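Local coordinates for delta-1-pyrroline-5-carboxylate dehydrogenase, mitochondrial (PDB 4E3X), which catalyses the NAD-dependent oxidation of L-glutamate gamma-semialdehyde to glutamate, the final step of proline breakdown in mitochondria, at residues C315-D328 and Y476-I489. Numbering follows the deposited sequence.
Sequences CGGKNFHFVHSSAD and YGLTGAVFAQDKAI
Strands 319-323 and 479-483 pair as parallel neighbours in the sheet of the catalytic domain, their axes 4.7 Å apart. Ala481 N donates to Phe320 O, Ala481 O accepts from Phe322 N, Phe322 O takes Phe483 N, and His324 N meets Phe483 O at 2.9 Å. The ring of Phe320 lies flat over Gly480, whose CA stands 3.6 Å from the ring centroid; a side chain there would run into the ring, which suits glycine to the place. CG of Phe320 sits between its own N and carbonyl carbon (chi1 63°), which swings the ring across onto the neighbouring strand and against Val470 of helix 463-472. A serine here would probably leave Gly480 without its aromatic cover and open a gap beside that helix. On the other face, small Ala481 makes room for His321, whose ring meets Phe483 obliquely while ND1 bonds Thr336. Past the strands, Ile489 CG2 sits over the His324 ring, 3.8 Å from its centroid, and Ser326 OG, hydrogen-bonded to His324 ND1, accepts from Gln485 N at 2.8 Å. At the opposite end Asn319 OD1 receives Thr479 N (2.9 Å) from above its carbonyl plane, plus a water; its ND2 reaches the carbonyl of the nucleophile Cys348, and Thr479 OG1 that of Ser349. Side-chain amide and hydroxyl thus tie the starts of both strands to the nucleophile loop, within the open alpha/beta catalytic domain characteristic of aldehyde dehydrogenases.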
loop_
_atom_site.group_PDB
_atom_site.type_symbol
_atom_site.label_atom_id
_atom_site.label_comp_id
_atom_site.label_asym_id
_atom_site.label_seq_id
_atom_site.Cartn_x
_atom_site.Cartn_y
_atom_site.Cartn_z
ATOM N N CYS B 315 -5.686 14.095 3.746
ATOM C CA CYS B 315 -5.150 15.420 4.102
ATOM C C CYS B 315 -5.893 16.651 3.596
ATOM O O CYS B 315 -5.346 17.756 3.605
ATOM C CB CYS B 315 -3.701 15.535 3.637
ATOM S SG CYS B 315 -2.631 14.325 4.387
ATOM N N GLY B 316 -7.121 16.473 3.139
ATOM C CA GLY B 316 -7.931 17.619 2.748
ATOM C C GLY B 316 -7.899 17.970 1.271
ATOM O O GLY B 316 -7.258 17.288 0.460
ATOM N N GLY B 317 -8.607 19.038 0.919
ATOM C CA GLY B 317 -8.754 19.417 -0.473
ATOM C C GLY B 317 -9.115 20.874 -0.671
ATOM O O GLY B 317 -9.389 21.597 0.288
ATOM N N LYS B 318 -9.092 21.306 -1.925
ATOM C CA LYS B 318 -9.640 22.598 -2.324
ATOM C C LYS B 318 -10.545 22.270 -3.493
ATOM O O LYS B 318 -10.141 22.334 -4.652
ATOM C CB LYS B 318 -8.545 23.582 -2.740
ATOM C CG LYS B 318 -9.083 24.988 -3.011
ATOM C CD LYS B 318 -9.417 25.740 -1.721
ATOM C CE LYS B 318 -10.072 27.083 -2.017
ATOM N NZ LYS B 318 -10.426 27.808 -0.769
ATOM N N ASN B 319 -11.769 21.880 -3.176
ATOM C CA ASN B 319 -12.606 21.183 -4.141
ATOM C C ASN B 319 -13.446 22.092 -5.012
ATOM O O ASN B 319 -13.861 23.167 -4.579
ATOM C CB ASN B 319 -13.480 20.184 -3.402
ATOM C CG ASN B 319 -12.687 19.398 -2.385
ATOM O OD1 ASN B 319 -11.786 18.635 -2.744
ATOM N ND2 ASN B 319 -12.979 19.610 -1.107
ATOM N N PHE B 320 -13.720 21.637 -6.231
ATOM C CA PHE B 320 -14.390 22.466 -7.233
ATOM C C PHE B 320 -15.774 21.973 -7.641
ATOM O O PHE B 320 -16.053 20.775 -7.608
ATOM C CB PHE B 320 -13.523 22.581 -8.500
ATOM C CG PHE B 320 -13.276 21.263 -9.195
ATOM C CD1 PHE B 320 -14.166 20.781 -10.149
ATOM C CD2 PHE B 320 -12.151 20.507 -8.895
ATOM C CE1 PHE B 320 -13.938 19.564 -10.793
ATOM C CE2 PHE B 320 -11.918 19.296 -9.535
ATOM C CZ PHE B 320 -12.813 18.824 -10.481
ATOM N N HIS B 321 -16.627 22.925 -8.019
ATOM C CA HIS B 321 -17.787 22.650 -8.862
ATOM C C HIS B 321 -17.554 23.412 -10.163
ATOM O O HIS B 321 -17.451 24.641 -10.150
ATOM C CB HIS B 321 -19.103 23.123 -8.220
ATOM C CG HIS B 321 -19.653 22.197 -7.171
ATOM N ND1 HIS B 321 -20.894 22.382 -6.597
ATOM C CD2 HIS B 321 -19.129 21.096 -6.574
ATOM C CE1 HIS B 321 -21.117 21.431 -5.706
ATOM N NE2 HIS B 321 -20.063 20.633 -5.675
ATOM N N PHE B 322 -17.459 22.688 -11.273
ATOM C CA PHE B 322 -17.281 23.301 -12.584
ATOM C C PHE B 322 -18.601 23.235 -13.339
ATOM O O PHE B 322 -19.161 22.164 -13.527
ATOM C CB PHE B 322 -16.179 22.604 -13.396
ATOM C CG PHE B 322 -16.022 23.172 -14.780
ATOM C CD1 PHE B 322 -15.189 24.256 -15.009
ATOM C CD2 PHE B 322 -16.748 22.651 -15.845
ATOM C CE1 PHE B 322 -15.060 24.801 -16.286
ATOM C CE2 PHE B 322 -16.629 23.190 -17.113
ATOM C CZ PHE B 322 -15.779 24.262 -17.333
ATOM N N VAL B 323 -19.072 24.391 -13.791
ATOM C CA VAL B 323 -20.350 24.479 -14.475
ATOM C C VAL B 323 -20.126 24.757 -15.957
ATOM O O VAL B 323 -19.384 25.672 -16.317
ATOM C CB VAL B 323 -21.207 25.610 -13.874
ATOM C CG1 VAL B 323 -22.521 25.738 -14.616
ATOM C CG2 VAL B 323 -21.457 25.360 -12.396
ATOM N N HIS B 324 -20.741 23.938 -16.804
ATOM C CA HIS B 324 -20.768 24.170 -18.240
ATOM C C HIS B 324 -22.095 24.842 -18.590
ATOM O O HIS B 324 -23.073 24.737 -17.843
ATOM C CB HIS B 324 -20.619 22.853 -19.009
ATOM C CG HIS B 324 -20.638 23.018 -20.496
ATOM N ND1 HIS B 324 -21.734 22.692 -21.266
ATOM C CD2 HIS B 324 -19.698 23.480 -21.356
ATOM C CE1 HIS B 324 -21.471 22.951 -22.535
ATOM N NE2 HIS B 324 -20.242 23.427 -22.617
ATOM N N SER B 325 -22.140 25.532 -19.723
ATOM C CA SER B 325 -23.342 26.269 -20.106
ATOM C C SER B 325 -24.595 25.391 -20.260
ATOM O O SER B 325 -25.720 25.889 -20.212
ATOM C CB SER B 325 -23.082 27.045 -21.396
ATOM O OG SER B 325 -22.809 26.151 -22.459
ATOM N N SER B 326 -24.396 24.089 -20.438
ATOM C CA SER B 326 -25.502 23.148 -20.614
ATOM C C SER B 326 -26.038 22.619 -19.274
ATOM O O SER B 326 -26.897 21.739 -19.258
ATOM C CB SER B 326 -25.051 21.965 -21.482
ATOM O OG SER B 326 -24.086 21.181 -20.795
ATOM N N ALA B 327 -25.529 23.145 -18.162
ATOM C CA ALA B 327 -25.915 22.682 -16.823
ATOM C C ALA B 327 -27.376 22.949 -16.491
ATOM O O ALA B 327 -27.982 23.907 -16.975
ATOM C CB ALA B 327 -25.032 23.332 -15.763
ATOM N N ASP B 328 -27.931 22.094 -15.639
ATOM C CA ASP B 328 -29.217 22.361 -15.022
ATOM C C ASP B 328 -28.999 23.377 -13.906
ATOM O O ASP B 328 -28.336 23.092 -12.899
ATOM C CB ASP B 328 -29.821 21.073 -14.474
ATOM C CG ASP B 328 -31.218 21.269 -13.951
ATOM O OD1 ASP B 328 -31.382 21.364 -12.716
ATOM O OD2 ASP B 328 -32.150 21.338 -14.780
ATOM N N TYR B 476 -4.210 20.205 -4.617
ATOM C CA TYR B 476 -5.060 19.121 -4.120
ATOM C C TYR B 476 -5.735 18.278 -5.198
ATOM O O TYR B 476 -5.802 18.669 -6.365
ATOM C CB TYR B 476 -6.121 19.705 -3.188
ATOM C CG TYR B 476 -5.571 20.349 -1.931
ATOM C CD1 TYR B 476 -5.144 19.567 -0.856
ATOM C CD2 TYR B 476 -5.516 21.735 -1.798
ATOM C CE1 TYR B 476 -4.670 20.139 0.304
ATOM C CE2 TYR B 476 -5.044 22.324 -0.627
ATOM C CZ TYR B 476 -4.626 21.514 0.417
ATOM O OH TYR B 476 -4.151 22.063 1.586
ATOM N N GLY B 477 -6.242 17.113 -4.803
ATOM C CA GLY B 477 -6.878 16.227 -5.759
ATOM C C GLY B 477 -8.009 15.406 -5.179
ATOM O O GLY B 477 -8.157 14.228 -5.524
ATOM N N LEU B 478 -8.820 16.019 -4.322
ATOM C CA LEU B 478 -9.777 15.246 -3.533
ATOM C C LEU B 478 -11.134 15.106 -4.219
ATOM O O LEU B 478 -11.410 14.061 -4.806
ATOM C CB LEU B 478 -9.885 15.790 -2.105
ATOM C CG LEU B 478 -10.557 14.862 -1.088
ATOM C CD1 LEU B 478 -10.146 13.408 -1.285
ATOM C CD2 LEU B 478 -10.243 15.308 0.328
ATOM N N THR B 479 -11.980 16.132 -4.166
ATOM C CA THR B 479 -13.279 16.008 -4.822
ATOM C C THR B 479 -13.551 17.105 -5.839
ATOM O O THR B 479 -12.923 18.162 -5.840
ATOM C CB THR B 479 -14.460 15.986 -3.827
ATOM O OG1 THR B 479 -14.661 17.305 -3.310
ATOM C CG2 THR B 479 -14.224 15.000 -2.683
ATOM N N GLY B 480 -14.514 16.839 -6.708
ATOM C CA GLY B 480 -14.902 17.826 -7.693
ATOM C C GLY B 480 -16.110 17.373 -8.475
ATOM O O GLY B 480 -16.376 16.176 -8.588
ATOM N N ALA B 481 -16.834 18.337 -9.026
ATOM C CA ALA B 481 -18.035 18.047 -9.780
ATOM C C ALA B 481 -18.030 18.821 -11.076
ATOM O O ALA B 481 -17.511 19.940 -11.143
ATOM C CB ALA B 481 -19.266 18.420 -8.983
ATOM N N VAL B 482 -18.623 18.210 -12.095
ATOM C CA VAL B 482 -18.951 18.898 -13.334
ATOM C C VAL B 482 -20.463 18.849 -13.531
ATOM O O VAL B 482 -21.087 17.782 -13.432
ATOM C CB VAL B 482 -18.246 18.260 -14.546
ATOM C CG1 VAL B 482 -18.781 18.834 -15.873
ATOM C CG2 VAL B 482 -16.740 18.468 -14.443
ATOM N N PHE B 483 -21.050 20.015 -13.779
ATOM C CA PHE B 483 -22.464 20.115 -14.099
ATOM C C PHE B 483 -22.604 20.434 -15.584
ATOM O O PHE B 483 -22.164 21.488 -16.051
ATOM C CB PHE B 483 -23.136 21.193 -13.241
ATOM C CG PHE B 483 -23.293 20.805 -11.787
ATOM C CD1 PHE B 483 -22.244 20.978 -10.897
ATOM C CD2 PHE B 483 -24.487 20.275 -11.311
ATOM C CE1 PHE B 483 -22.378 20.628 -9.571
ATOM C CE2 PHE B 483 -24.624 19.922 -9.978
ATOM C CZ PHE B 483 -23.566 20.101 -9.110
ATOM N N ALA B 484 -23.201 19.508 -16.328
ATOM C CA ALA B 484 -23.311 19.635 -17.780
ATOM C C ALA B 484 -24.282 18.582 -18.309
ATOM O O ALA B 484 -24.349 17.483 -17.762
ATOM C CB ALA B 484 -21.941 19.457 -18.426
ATOM N N GLN B 485 -25.023 18.902 -19.368
ATOM C CA GLN B 485 -25.957 17.938 -19.946
ATOM C C GLN B 485 -25.596 17.613 -21.390
ATOM O O GLN B 485 -26.414 17.090 -22.149
ATOM C CB GLN B 485 -27.401 18.438 -19.842
ATOM C CG GLN B 485 -27.905 18.609 -18.407
ATOM C CD GLN B 485 -28.002 17.295 -17.638
ATOM O OE1 GLN B 485 -28.044 16.212 -18.227
ATOM N NE2 GLN B 485 -28.043 17.388 -16.312
ATOM N N ASP B 486 -24.360 17.930 -21.758
ATOM C CA ASP B 486 -23.812 17.606 -23.067
ATOM C C ASP B 486 -22.803 16.472 -22.889
ATOM O O ASP B 486 -21.799 16.632 -22.187
ATOM C CB ASP B 486 -23.145 18.855 -23.653
ATOM C CG ASP B 486 -22.568 18.632 -25.042
ATOM O OD1 ASP B 486 -21.690 17.761 -25.211
ATOM O OD2 ASP B 486 -22.978 19.355 -25.973
ATOM N N LYS B 487 -23.077 15.332 -23.523
ATOM C CA LYS B 487 -22.275 14.122 -23.344
ATOM C C LYS B 487 -20.824 14.307 -23.775
ATOM O O LYS B 487 -19.907 13.857 -23.089
ATOM C CB LYS B 487 -22.904 12.939 -24.092
ATOM N N ALA B 488 -20.615 14.970 -24.910
ATOM C CA ALA B 488 -19.260 15.219 -25.396
ATOM C C ALA B 488 -18.461 16.078 -24.408
ATOM O O ALA B 488 -17.280 15.820 -24.156
ATOM C CB ALA B 488 -19.298 15.870 -26.774
ATOM N N ILE B 489 -19.112 17.094 -23.849
ATOM C CA ILE B 489 -18.478 17.954 -22.853
ATOM C C ILE B 489 -18.135 17.168 -21.585
ATOM O O ILE B 489 -17.036 17.296 -21.041
ATOM C CB ILE B 489 -19.374 19.164 -22.503
ATOM C CG1 ILE B 489 -19.475 20.121 -23.697
ATOM C CG2 ILE B 489 -18.851 19.894 -21.268
ATOM C CD1 ILE B 489 -18.165 20.796 -24.059
HETATM O O HOH W 1 -5.321 20.626 3.643
HETATM O O HOH W 2 -9.252 18.981 -3.773
HETATM O O HOH W 3 -26.719 19.672 -14.631
#